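Local coordinates for protein beta-galactosidase/beta-glucuronidase (Faecalibacterium prausnitzii L2-6, PDB 6MVF) that binds flavin mononucleotide and, as a glycoside hydrolase of family 2, probably cleaves beta-glucuronide or related beta-galactoside linkages, at residues A[145-150]-A[372-377]; A[334-339]-A[355-360]; A[581-586]-A[596-601]; A[604-609]-A[618-623]. All coordinates share one frame; numbering follows the deposited sequence.

Contact 1 (A[145-150]-A[372-377])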
loop_
_atom_site.group_PDB
_atom_site.type_symbol
_atom_site.label_atom_id
_atom_site.label_comp_id
_atom_site.label_asym_id
_atom_site.label_seq_id
_atom_site.Cartn_x
_atom_site.Cartn_y
_atom_site.Cartn_z
ATOM N N SER A 145 18.734 -10.341 43.165
ATOM C CA SER A 145 18.752 -11.407 42.170
ATOM C C SER A 145 18.841 -10.911 40.727
ATOM O O SER A 145 18.803 -11.732 39.808
ATOM C CB SER A 145 17.507 -12.281 42.319
ATOM O OG SER A 145 16.331 -11.536 42.044
ATOM N N MET A 146 18.977 -9.607 40.495
ATOM C CA MET A 146 18.799 -9.056 39.156
ATOM C C MET A 146 20.070 -9.126 38.319
ATOM O O MET A 146 21.163 -8.817 38.794
ATOM C CB MET A 146 18.342 -7.600 39.244
ATOM C CG MET A 146 18.099 -6.943 37.893
ATOM S SD MET A 146 16.804 -7.779 36.937
ATOM C CE MET A 146 15.404 -7.566 38.048
ATOM N N TYR A 147 19.913 -9.536 37.061
ATOM C CA TYR A 147 20.851 -9.239 35.987
ATOM C C TYR A 147 20.099 -8.569 34.849
ATOM O O TYR A 147 18.940 -8.921 34.591
ATOM C CB TYR A 147 21.518 -10.489 35.442
ATOM C CG TYR A 147 22.409 -11.208 36.406
ATOM C CD1 TYR A 147 23.763 -10.936 36.437
ATOM C CD2 TYR A 147 21.902 -12.189 37.258
ATOM C CE1 TYR A 147 24.597 -11.596 37.291
ATOM C CE2 TYR A 147 22.729 -12.867 38.114
ATOM C CZ TYR A 147 24.089 -12.566 38.125
ATOM O OH TYR A 147 24.958 -13.220 38.965
ATOM N N PRO A 148 20.720 -7.613 34.140
ATOM C CA PRO A 148 22.064 -7.045 34.351
ATOM C C PRO A 148 22.150 -6.118 35.561
ATOM O O PRO A 148 21.136 -5.558 35.972
ATOM C CB PRO A 148 22.322 -6.240 33.066
ATOM C CG PRO A 148 20.950 -5.845 32.586
ATOM C CD PRO A 148 20.040 -7.010 32.975
ATOM N N ALA A 149 23.345 -5.959 36.124
ATOM C CA ALA A 149 23.505 -5.060 37.258
ATOM C C ALA A 149 24.716 -4.162 37.069
ATOM O O ALA A 149 24.692 -2.992 37.464
ATOM C CB ALA A 149 23.615 -5.854 38.556
ATOM N N SER A 150 25.767 -4.691 36.449
ATOM C CA SER A 150 26.989 -3.938 36.193
ATOM C C SER A 150 27.359 -4.109 34.723
ATOM O O SER A 150 27.806 -5.184 34.313
ATOM C CB SER A 150 28.122 -4.407 37.107
ATOM O OG SER A 150 29.277 -3.607 36.909
ATOM N N THR A 372 18.666 -18.593 40.334
ATOM C CA THR A 372 17.387 -18.865 39.700
ATOM C C THR A 372 17.096 -17.869 38.578
ATOM O O THR A 372 16.622 -18.266 37.508
ATOM C CB THR A 372 16.288 -18.867 40.756
ATOM O OG1 THR A 372 16.460 -20.027 41.579
ATOM C CG2 THR A 372 14.888 -18.885 40.108
ATOM N N HIS A 373 17.393 -16.583 38.785
ATOM C CA HIS A 373 17.233 -15.617 37.701
ATOM C C HIS A 373 17.975 -16.064 36.442
ATOM O O HIS A 373 17.399 -16.098 35.347
ATOM C CB HIS A 373 17.722 -14.237 38.139
ATOM C CG HIS A 373 17.707 -13.207 37.046
ATOM N ND1 HIS A 373 16.778 -12.189 36.996
ATOM C CD2 HIS A 373 18.528 -13.018 35.981
ATOM C CE1 HIS A 373 17.013 -11.430 35.939
ATOM N NE2 HIS A 373 18.071 -11.910 35.308
ATOM N N VAL A 374 19.258 -16.412 36.576
ATOM C CA VAL A 374 20.068 -16.673 35.390
ATOM C C VAL A 374 19.532 -17.890 34.640
ATOM O O VAL A 374 19.338 -17.845 33.419
ATOM C CB VAL A 374 21.556 -16.815 35.772
ATOM C CG1 VAL A 374 22.267 -17.743 34.836
ATOM C CG2 VAL A 374 22.255 -15.444 35.763
ATOM N N MET A 375 19.229 -18.979 35.366
ATOM C CA MET A 375 18.687 -20.180 34.723
ATOM C C MET A 375 17.357 -19.895 34.033
ATOM O O MET A 375 17.122 -20.363 32.913
ATOM C CB MET A 375 18.508 -21.323 35.735
ATOM C CG MET A 375 19.749 -21.740 36.542
ATOM S SD MET A 375 21.114 -22.378 35.564
ATOM C CE MET A 375 20.533 -24.027 35.176
ATOM N N GLU A 376 16.461 -19.146 34.688
ATOM C CA GLU A 376 15.171 -18.841 34.072
ATOM C C GLU A 376 15.355 -18.040 32.793
ATOM O O GLU A 376 14.688 -18.303 31.779
ATOM C CB GLU A 376 14.288 -18.065 35.035
ATOM C CG GLU A 376 13.980 -18.775 36.320
ATOM C CD GLU A 376 12.828 -19.735 36.209
ATOM O OE1 GLU A 376 12.811 -20.549 35.262
ATOM O OE2 GLU A 376 11.935 -19.677 37.080
ATOM N N GLU A 377 16.270 -17.059 32.827
ATOM C CA GLU A 377 16.499 -16.211 31.665
ATOM C C GLU A 377 17.060 -17.013 30.501
ATOM O O GLU A 377 16.723 -16.742 29.341
ATOM C CB GLU A 377 17.435 -15.057 32.027
ATOM C CG GLU A 377 17.368 -13.902 31.055
ATOM C CD GLU A 377 17.824 -12.560 31.647
ATOM O OE1 GLU A 377 18.741 -12.536 32.505
ATOM O OE2 GLU A 377 17.274 -11.516 31.232
#
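The imidazole of H373 lies against the backbone of residues 145-147. Over one of its faces sits Y147 N, 3.4 Å above the ring plane and displaced toward the rim, while S145 O approaches H373 CB at 3.2 Å. A chi1 of 175°, putting CG opposite the backbone N, carries the H373 ring out from the helix to the backbone of S145 and Y147.

Aromatic and apolar contacts add to it. H373 CD2 meets the edge of the Y147 ring, 3.7 Å from Y147 CD2, with the two ring planes inclined at 46°. V374 CG2 comes within 3.5 Å of Y147 CE2, and M146 SD lies 3.8 Å from H373 CE1.

H373 NE2 gives a weak hydrogen bond to E377 OE1, one helical turn on, at 2.9 Å, and ND1 bonds E113, which also holds S145 OG; Y147 OH bonds the backbone N of K365. An alanine at H373 is likely to leave E113 and E377 each short of a partner and to open a gap beside the Y147 backbone.

The contact is a buried domain interface of the family 2 glycosidase fold, where a loop of the sugar-binding domain meets helix 368-385 of the TIM barrel.

Contact 2 (A[334-339]-A[355-360]); sequences LAHYQH and WAEIPF
H336 ND1 bonds E357 OE2 across the contact at 2.6 Å, meeting the oxygen nearly along its C-O axis and in the plane of the imidazole. The other carboxylate oxygen is gripped too: E357 OE1 takes the indole NE1 of W355 at 3.0 Å, on the anti side and 31° out of the carboxylate plane, together with a salt bridge from R333. Ring and carboxylate of H336 and E357 are almost coplanar, the two side chains running side by side. E357 places CG between its backbone N and carbonyl carbon (chi1 71°), then extends to carry the carboxylate to the ring edge. A leucine in place of E357 would remove both acceptors, and is likely to strand R333 without its counter-charge and let the H336 ring turn.

The setting is a beta-alpha-beta crossover of the TIM barrel: strands 331-334 and 353-357 run parallel, joined through helix 341-350, and their C-terminal ends lead into loops on the side where such barrels carry their active sites. L334 N bonds W355 O at 2.8 Å. Farther on, a water donates to Y337 O and accepts from E357 N, linking the two backbones.

P359 CD packs 4.2 Å from Y337 CB, while the hydroxyl of Y337 is held by H302. Within the loop, H339 NE2 bonds A335 O at 2.9 Å, straight at the hydrogen but from above the carbonyl plane, and L334 CD2 lies over the centre of the H339 ring.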
loop_
_atom_site.group_PDB
_atom_site.type_symbol
_atom_site.label_atom_id
_atom_site.label_comp_id
_atom_site.label_asym_id
_atom_site.label_seq_id
_atom_site.Cartn_x
_atom_site.Cartn_y
_atom_site.Cartn_z
ATOM N N LEU A 334 24.253 -10.614 19.067
ATOM C CA LEU A 334 23.141 -9.838 19.610
ATOM C C LEU A 334 23.302 -9.679 21.125
ATOM O O LEU A 334 22.561 -10.235 21.939
ATOM C CB LEU A 334 21.822 -10.497 19.228
ATOM C CG LEU A 334 21.504 -10.081 17.797
ATOM C CD1 LEU A 334 20.189 -10.650 17.329
ATOM C CD2 LEU A 334 21.516 -8.546 17.689
ATOM N N ALA A 335 24.295 -8.879 21.495
ATOM C CA ALA A 335 24.598 -8.656 22.899
ATOM C C ALA A 335 23.640 -7.609 23.480
ATOM O O ALA A 335 23.038 -6.833 22.741
ATOM C CB ALA A 335 26.063 -8.224 23.039
ATOM N N HIS A 336 23.470 -7.596 24.811
ATOM C CA HIS A 336 23.979 -8.583 25.780
ATOM C C HIS A 336 22.791 -9.277 26.424
ATOM O O HIS A 336 22.804 -9.557 27.617
ATOM C CB HIS A 336 24.803 -7.942 26.910
ATOM C CG HIS A 336 26.187 -7.507 26.529
ATOM N ND1 HIS A 336 27.184 -8.394 26.179
ATOM C CD2 HIS A 336 26.756 -6.276 26.507
ATOM C CE1 HIS A 336 28.298 -7.727 25.928
ATOM N NE2 HIS A 336 28.065 -6.440 26.119
ATOM N N TYR A 337 21.752 -9.530 25.644
ATOM C CA TYR A 337 20.456 -9.910 26.193
ATOM C C TYR A 337 19.632 -10.457 25.038
ATOM O O TYR A 337 20.096 -10.514 23.896
ATOM C CB TYR A 337 19.784 -8.714 26.870
ATOM C CG TYR A 337 20.053 -7.447 26.104
ATOM C CD1 TYR A 337 19.373 -7.176 24.911
ATOM C CD2 TYR A 337 21.002 -6.538 26.541
ATOM C CE1 TYR A 337 19.628 -6.017 24.190
ATOM C CE2 TYR A 337 21.274 -5.377 25.821
ATOM C CZ TYR A 337 20.585 -5.116 24.646
ATOM O OH TYR A 337 20.848 -3.963 23.925
ATOM N N GLN A 338 18.414 -10.875 25.341
ATOM C CA GLN A 338 17.502 -11.309 24.295
ATOM C C GLN A 338 17.007 -10.092 23.515
ATOM O O GLN A 338 16.666 -9.062 24.106
ATOM C CB GLN A 338 16.342 -12.081 24.913
ATOM C CG GLN A 338 15.231 -12.414 23.974
ATOM C CD GLN A 338 14.263 -13.386 24.605
ATOM O OE1 GLN A 338 14.642 -14.184 25.463
ATOM N NE2 GLN A 338 13.007 -13.320 24.195
ATOM N N HIS A 339 17.030 -10.181 22.187
ATOM C CA HIS A 339 16.576 -9.064 21.374
ATOM C C HIS A 339 15.099 -9.235 20.979
ATOM O O HIS A 339 14.389 -10.134 21.446
ATOM C CB HIS A 339 17.483 -8.899 20.153
ATOM C CG HIS A 339 18.727 -8.108 20.425
ATOM N ND1 HIS A 339 19.011 -6.922 19.781
ATOM C CD2 HIS A 339 19.757 -8.328 21.276
ATOM C CE1 HIS A 339 20.164 -6.451 20.219
ATOM N NE2 HIS A 339 20.635 -7.283 21.127
ATOM N N TRP A 355 24.631 -14.930 17.236
ATOM C CA TRP A 355 25.010 -15.307 18.594
ATOM C C TRP A 355 24.027 -14.607 19.544
ATOM O O TRP A 355 24.004 -13.372 19.629
ATOM C CB TRP A 355 26.483 -14.937 18.831
ATOM C CG TRP A 355 27.030 -14.747 20.277
ATOM C CD1 TRP A 355 26.337 -14.396 21.415
ATOM C CD2 TRP A 355 28.404 -14.873 20.686
ATOM N NE1 TRP A 355 27.185 -14.307 22.487
ATOM C CE2 TRP A 355 28.459 -14.590 22.075
ATOM C CE3 TRP A 355 29.599 -15.189 20.013
ATOM C CZ2 TRP A 355 29.656 -14.626 22.808
ATOM C CZ3 TRP A 355 30.791 -15.219 20.741
ATOM C CH2 TRP A 355 30.804 -14.945 22.127
ATOM N N ALA A 356 23.190 -15.389 20.227
ATOM C CA ALA A 356 22.241 -14.865 21.202
ATOM C C ALA A 356 22.711 -15.192 22.618
ATOM O O ALA A 356 23.264 -16.271 22.859
ATOM C CB ALA A 356 20.837 -15.432 20.972
ATOM N N GLU A 357 22.482 -14.264 23.557
ATOM C CA GLU A 357 22.987 -14.441 24.915
ATOM C C GLU A 357 22.041 -13.826 25.946
ATOM O O GLU A 357 21.131 -13.055 25.622
ATOM C CB GLU A 357 24.393 -13.848 25.061
ATOM C CG GLU A 357 24.442 -12.355 25.029
ATOM C CD GLU A 357 25.861 -11.806 25.194
ATOM O OE1 GLU A 357 26.831 -12.527 24.880
ATOM O OE2 GLU A 357 26.017 -10.651 25.650
ATOM N N ILE A 358 22.277 -14.194 27.206
ATOM C CA ILE A 358 21.560 -13.666 28.366
ATOM C C ILE A 358 22.442 -12.602 29.012
ATOM O O ILE A 358 23.659 -12.611 28.790
ATOM C CB ILE A 358 21.216 -14.781 29.366
ATOM C CG1 ILE A 358 22.499 -15.496 29.811
ATOM C CG2 ILE A 358 20.204 -15.753 28.777
ATOM C CD1 ILE A 358 22.266 -16.653 30.714
ATOM N N PRO A 359 21.880 -11.666 29.815
ATOM C CA PRO A 359 22.712 -10.617 30.440
ATOM C C PRO A 359 23.403 -11.049 31.729
ATOM O O PRO A 359 23.419 -10.305 32.706
ATOM C CB PRO A 359 21.705 -9.491 30.710
ATOM C CG PRO A 359 20.424 -10.215 30.926
ATOM C CD PRO A 359 20.447 -11.442 30.046
ATOM N N PHE A 360 23.971 -12.252 31.744
ATOM C CA PHE A 360 24.839 -12.723 32.827
ATOM C C PHE A 360 26.210 -12.063 32.647
ATOM O O PHE A 360 27.134 -12.613 32.041
ATOM C CB PHE A 360 24.902 -14.245 32.778
ATOM C CG PHE A 360 25.575 -14.876 33.953
ATOM C CD1 PHE A 360 25.766 -14.164 35.132
ATOM C CD2 PHE A 360 26.039 -16.197 33.867
ATOM C CE1 PHE A 360 26.395 -14.762 36.213
ATOM C CE2 PHE A 360 26.674 -16.802 34.935
ATOM C CZ PHE A 360 26.854 -16.091 36.111
HETATM O O HOH W 1 20.753 -12.328 22.004
#

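Contact 3 (A[581-586]-A[596-601]); sequences VHIAGR and TEVKVY
The rings of H582 and Y601 rise from paired positions on the same face of the sheet and meet obliquely, H582 ND1 lying 4.2 Å from Y601 CD2. The CB of A584 also approaches the Y601 ring at a slant, 3.9 Å from CE2, and the H582 ring stacks on Y569. H582 sets its CG opposite the backbone N (chi1 -177°), Y601 opposite the carbonyl carbon, and from these starts the rings converge at a slant.

Beneath them the axes of strands 581-583 and 596-601 run antiparallel, at 157°. H582 and Y601 form a hydrogen-bonded pair closed by bonds both ways, I583 and V600 a non-hydrogen-bonded one, and A584 N reaches K599 O at 2.8 Å. Past that point a water accepts from K599 N and donates to A584 O, continuing the pairing where the strand has ended.

On the I583 side the contact is aliphatic: V581 CG2 touches V600 CG1 at 3.6 Å, and I583 CG2 touches V598 CG1 at 3.7 Å.

Strand 596-602 is the middle one of three, flanked by 581-583 and 624-629. Helix 566-575 packs on H582 and Y601, helix 507-522 supplies E515 to K599 NZ and Y601 OH, and V598 and V600 face strand 606-611.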
loop_
_atom_site.group_PDB
_atom_site.type_symbol
_atom_site.label_atom_id
_atom_site.label_comp_id
_atom_site.label_asym_id
_atom_site.label_seq_id
_atom_site.Cartn_x
_atom_site.Cartn_y
_atom_site.Cartn_z
ATOM N N VAL A 581 33.777 2.090 -3.952
ATOM C CA VAL A 581 35.013 2.847 -3.796
ATOM C C VAL A 581 34.697 4.069 -2.941
ATOM O O VAL A 581 33.729 4.790 -3.206
ATOM C CB VAL A 581 35.640 3.228 -5.156
ATOM C CG1 VAL A 581 34.766 4.186 -5.926
ATOM C CG2 VAL A 581 37.028 3.818 -4.945
ATOM N N HIS A 582 35.511 4.287 -1.902
ATOM C CA HIS A 582 35.223 5.273 -0.862
ATOM C C HIS A 582 36.484 6.036 -0.503
ATOM O O HIS A 582 37.493 5.428 -0.116
ATOM C CB HIS A 582 34.653 4.615 0.392
ATOM C CG HIS A 582 34.280 5.593 1.462
ATOM N ND1 HIS A 582 35.147 5.959 2.473
ATOM C CD2 HIS A 582 33.136 6.281 1.678
ATOM C CE1 HIS A 582 34.550 6.826 3.268
ATOM N NE2 HIS A 582 33.327 7.034 2.811
ATOM N N ILE A 583 36.416 7.359 -0.626
ATOM C CA ILE A 583 37.482 8.243 -0.173
ATOM C C ILE A 583 37.243 8.587 1.293
ATOM O O ILE A 583 36.214 9.179 1.649
ATOM C CB ILE A 583 37.575 9.512 -1.031
ATOM C CG1 ILE A 583 37.785 9.152 -2.511
ATOM C CG2 ILE A 583 38.737 10.363 -0.523
ATOM C CD1 ILE A 583 37.542 10.292 -3.468
ATOM N N ALA A 584 38.196 8.203 2.141
ATOM C CA ALA A 584 38.146 8.465 3.567
ATOM C C ALA A 584 38.478 9.926 3.863
ATOM O O ALA A 584 39.098 10.629 3.057
ATOM C CB ALA A 584 39.121 7.552 4.303
ATOM N N GLY A 585 38.037 10.382 5.036
ATOM C CA GLY A 585 38.433 11.673 5.554
ATOM C C GLY A 585 37.639 12.870 5.079
ATOM O O GLY A 585 38.134 13.997 5.208
ATOM N N ARG A 586 36.415 12.673 4.563
ATOM C CA ARG A 586 35.628 13.808 4.083
ATOM C C ARG A 586 35.348 14.825 5.201
ATOM O O ARG A 586 35.240 16.030 4.927
ATOM C CB ARG A 586 34.314 13.322 3.461
ATOM C CG ARG A 586 33.326 12.925 4.521
ATOM C CD ARG A 586 32.002 12.454 4.016
ATOM N NE ARG A 586 32.064 11.280 3.163
ATOM C CZ ARG A 586 30.974 10.656 2.730
ATOM N NH1 ARG A 586 29.779 11.109 3.096
ATOM N NH2 ARG A 586 31.069 9.602 1.930
ATOM N N THR A 596 48.952 16.161 1.743
ATOM C CA THR A 596 48.093 15.455 2.680
ATOM C C THR A 596 47.812 14.065 2.126
ATOM O O THR A 596 47.797 13.856 0.907
ATOM C CB THR A 596 46.784 16.237 2.936
ATOM O OG1 THR A 596 45.978 15.535 3.883
ATOM C CG2 THR A 596 46.000 16.438 1.635
ATOM N N GLU A 597 47.607 13.105 3.020
ATOM C CA GLU A 597 47.279 11.747 2.597
ATOM C C GLU A 597 45.775 11.611 2.358
ATOM O O GLU A 597 44.963 11.858 3.263
ATOM C CB GLU A 597 47.739 10.706 3.609
ATOM C CG GLU A 597 47.194 9.310 3.287
ATOM C CD GLU A 597 47.658 8.231 4.267
ATOM O OE1 GLU A 597 46.800 7.706 5.015
ATOM O OE2 GLU A 597 48.876 7.919 4.291
ATOM N N VAL A 598 45.415 11.207 1.143
ATOM C CA VAL A 598 44.037 10.919 0.769
ATOM C C VAL A 598 43.906 9.406 0.677
ATOM O O VAL A 598 44.483 8.779 -0.216
ATOM C CB VAL A 598 43.651 11.594 -0.553
ATOM C CG1 VAL A 598 42.284 11.172 -0.963
ATOM C CG2 VAL A 598 43.750 13.124 -0.428
ATOM N N LYS A 599 43.171 8.809 1.602
ATOM C CA LYS A 599 43.056 7.361 1.644
ATOM C C LYS A 599 41.775 6.918 0.953
ATOM O O LYS A 599 40.734 7.565 1.091
ATOM C CB LYS A 599 43.074 6.869 3.083
ATOM C CG LYS A 599 43.504 5.433 3.232
ATOM C CD LYS A 599 43.250 4.966 4.641
ATOM C CE LYS A 599 43.637 6.011 5.658
ATOM N NZ LYS A 599 44.286 5.334 6.814
ATOM N N VAL A 600 41.862 5.823 0.191
ATOM C CA VAL A 600 40.713 5.234 -0.490
ATOM C C VAL A 600 40.565 3.773 -0.071
ATOM O O VAL A 600 41.543 3.017 -0.015
ATOM C CB VAL A 600 40.811 5.353 -2.027
ATOM C CG1 VAL A 600 39.589 4.755 -2.658
ATOM C CG2 VAL A 600 40.942 6.792 -2.448
ATOM N N TYR A 601 39.328 3.385 0.230
ATOM C CA TYR A 601 38.940 1.997 0.437
ATOM C C TYR A 601 38.144 1.511 -0.769
ATOM O O TYR A 601 37.281 2.231 -1.280
ATOM C CB TYR A 601 38.093 1.857 1.697
ATOM C CG TYR A 601 38.749 2.421 2.924
ATOM C CD1 TYR A 601 40.084 2.155 3.196
ATOM C CD2 TYR A 601 38.044 3.226 3.808
ATOM C CE1 TYR A 601 40.697 2.650 4.320
ATOM C CE2 TYR A 601 38.658 3.745 4.944
ATOM C CZ TYR A 601 39.988 3.444 5.186
ATOM O OH TYR A 601 40.625 3.929 6.304
HETATM O O HOH W 2 41.660 10.824 3.235
#

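Contact 4 (A[604-609]-A[618-623])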
loop_
_atom_site.group_PDB
_atom_site.type_symbol
_atom_site.label_atom_id
_atom_site.label_comp_id
_atom_site.label_asym_id
_atom_site.label_seq_id
_atom_site.Cartn_x
_atom_site.Cartn_y
_atom_site.Cartn_z
ATOM N N GLN A 604 37.610 -3.090 -5.313
ATOM C CA GLN A 604 38.402 -3.219 -6.519
ATOM C C GLN A 604 39.875 -3.182 -6.147
ATOM O O GLN A 604 40.250 -2.764 -5.048
ATOM C CB GLN A 604 38.085 -2.087 -7.491
ATOM C CG GLN A 604 36.617 -1.790 -7.594
ATOM C CD GLN A 604 35.828 -2.904 -8.257
ATOM O OE1 GLN A 604 35.520 -2.836 -9.443
ATOM N NE2 GLN A 604 35.469 -3.919 -7.485
ATOM N N ASP A 605 40.722 -3.620 -7.070
ATOM C CA ASP A 605 42.142 -3.678 -6.764
ATOM C C ASP A 605 42.949 -2.548 -7.391
ATOM O O ASP A 605 44.136 -2.411 -7.083
ATOM C CB ASP A 605 42.716 -5.025 -7.196
ATOM C CG ASP A 605 42.071 -6.185 -6.474
ATOM O OD1 ASP A 605 41.822 -6.053 -5.244
ATOM O OD2 ASP A 605 41.808 -7.218 -7.147
ATOM N N THR A 606 42.348 -1.724 -8.237
ATOM C CA THR A 606 43.073 -0.632 -8.859
ATOM C C THR A 606 42.250 0.633 -8.730
ATOM O O THR A 606 41.067 0.646 -9.083
ATOM C CB THR A 606 43.396 -0.919 -10.317
ATOM O OG1 THR A 606 44.222 -2.095 -10.386
ATOM C CG2 THR A 606 44.154 0.261 -10.923
ATOM N N VAL A 607 42.884 1.678 -8.196
ATOM C CA VAL A 607 42.262 2.964 -7.937
ATOM C C VAL A 607 43.140 4.016 -8.587
ATOM O O VAL A 607 44.369 3.989 -8.435
ATOM C CB VAL A 607 42.100 3.232 -6.423
ATOM C CG1 VAL A 607 41.795 4.725 -6.135
ATOM C CG2 VAL A 607 41.020 2.326 -5.821
ATOM N N THR A 608 42.516 4.921 -9.335
ATOM C CA THR A 608 43.180 6.115 -9.840
ATOM C C THR A 608 42.567 7.317 -9.152
ATOM O O THR A 608 41.346 7.463 -9.146
ATOM C CB THR A 608 43.049 6.246 -11.360
ATOM O OG1 THR A 608 43.905 5.291 -11.995
ATOM C CG2 THR A 608 43.461 7.627 -11.814
ATOM N N LEU A 609 43.414 8.167 -8.566
ATOM C CA LEU A 609 42.973 9.362 -7.864
ATOM C C LEU A 609 43.169 10.603 -8.727
ATOM O O LEU A 609 44.181 10.743 -9.416
ATOM C CB LEU A 609 43.727 9.532 -6.544
ATOM C CG LEU A 609 43.098 10.605 -5.647
ATOM C CD1 LEU A 609 41.603 10.283 -5.327
ATOM C CD2 LEU A 609 43.925 10.788 -4.384
ATOM N N THR A 618 47.990 6.175 -9.845
ATOM C CA THR A 618 47.271 4.912 -9.911
ATOM C C THR A 618 47.976 3.895 -9.028
ATOM O O THR A 618 49.197 3.744 -9.109
ATOM C CB THR A 618 47.191 4.402 -11.348
ATOM O OG1 THR A 618 46.556 5.403 -12.143
ATOM C CG2 THR A 618 46.384 3.113 -11.428
ATOM N N GLN A 619 47.212 3.201 -8.191
ATOM C CA GLN A 619 47.761 2.152 -7.348
ATOM C C GLN A 619 46.970 0.866 -7.517
ATOM O O GLN A 619 45.746 0.888 -7.708
ATOM C CB GLN A 619 47.745 2.556 -5.886
ATOM C CG GLN A 619 48.954 3.343 -5.448
ATOM C CD GLN A 619 48.787 3.850 -4.040
ATOM O OE1 GLN A 619 48.476 3.077 -3.125
ATOM N NE2 GLN A 619 48.943 5.162 -3.857
ATOM N N THR A 620 47.684 -0.255 -7.442
ATOM C CA THR A 620 47.082 -1.576 -7.330
ATOM C C THR A 620 47.421 -2.103 -5.947
ATOM O O THR A 620 48.595 -2.161 -5.571
ATOM C CB THR A 620 47.579 -2.526 -8.427
ATOM O OG1 THR A 620 47.242 -1.979 -9.713
ATOM C CG2 THR A 620 46.944 -3.924 -8.275
ATOM N N ALA A 621 46.396 -2.455 -5.188
ATOM C CA ALA A 621 46.573 -2.785 -3.784
ATOM C C ALA A 621 45.380 -3.612 -3.337
ATOM O O ALA A 621 44.384 -3.740 -4.048
ATOM C CB ALA A 621 46.715 -1.521 -2.930
ATOM N N HIS A 622 45.484 -4.156 -2.140
ATOM C CA HIS A 622 44.405 -4.938 -1.558
ATOM C C HIS A 622 43.643 -4.076 -0.546
ATOM O O HIS A 622 44.060 -3.942 0.607
ATOM C CB HIS A 622 44.976 -6.198 -0.921
ATOM C CG HIS A 622 43.938 -7.103 -0.336
ATOM N ND1 HIS A 622 43.041 -7.807 -1.111
ATOM C CD2 HIS A 622 43.650 -7.414 0.948
ATOM C CE1 HIS A 622 42.257 -8.527 -0.329
ATOM N NE2 HIS A 622 42.601 -8.300 0.925
ATOM N N ARG A 623 42.516 -3.494 -0.985
ATOM C CA ARG A 623 41.499 -2.847 -0.135
ATOM C C ARG A 623 41.840 -1.419 0.296
ATOM O O ARG A 623 40.998 -0.527 0.159
ATOM C CB ARG A 623 41.208 -3.681 1.110
ATOM C CG ARG A 623 40.858 -5.145 0.826
ATOM C CD ARG A 623 39.626 -5.261 -0.036
ATOM N NE ARG A 623 39.305 -6.653 -0.319
ATOM C CZ ARG A 623 39.128 -7.147 -1.541
ATOM N NH1 ARG A 623 39.236 -6.365 -2.605
ATOM N NH2 ARG A 623 38.835 -8.422 -1.696
#
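V607 and Q619 form a hydrogen-bonded pair, bonded N to O in both directions, at the middle of an antiparallel hairpin whose strands run at 162°, and A621 N adds a bond to D605 O at 2.9 Å.

At the non-hydrogen-bonded pairs on either side, threonines face each other. T608 OG1 and T618 OG1 share a hydrogen bond of 2.7 Å, T606 OG1 and T620 OG1 a longer one of 3.1 Å. All four set OG1 anti to the carbonyl carbon (chi1 of T606 -61°), which turns the hydroxyls to one another and lets T606 CG2 rest 3.7 Å from T618 CG2 on the diagonal. T618 OG1 has a second partner in E615.

Near the hairpin's open end, D605 OD1 and R623 NH1 are 3.7 Å apart, a long salt bridge in which the oxygen lies well out of the guanidinium plane, so only charge attraction links them. R623 CG lies over the centre of the neighbouring H622 ring.

The threonine face is largely exposed, whereas V607 points inward onto F625 and F627 of strand 624-629 and V600 of strand 596-602. Within its own sheet, strand 606-611 lies between 635-641 and 614-620, the latter outermost; H622 NE2 reaches E522 at the end of helix 507-522.

In the fold
Contacts 1 and 2 lie 12 Å apart by their centres and touch: P359 meets both Y147 and E377, and the Y147 hydroxyl approaches the F360 ring. Along the chain contact 2 is nested inside the loop closed by contact 1, and the parallel strands 331-334 and 353-357 of the TIM barrel, with the loops after them, lie beside where the sugar-binding domain meets helix 368-385. Contacts 3 and 4 come in series, also 12 Å apart, in the beta domain that follows the barrel; there V600 meets V607 and V598 meets L609, packing a three-stranded sheet on a five-stranded one. Centres of contacts 1 and 4 are about 51 Å apart, on opposite sides of the chain's centre.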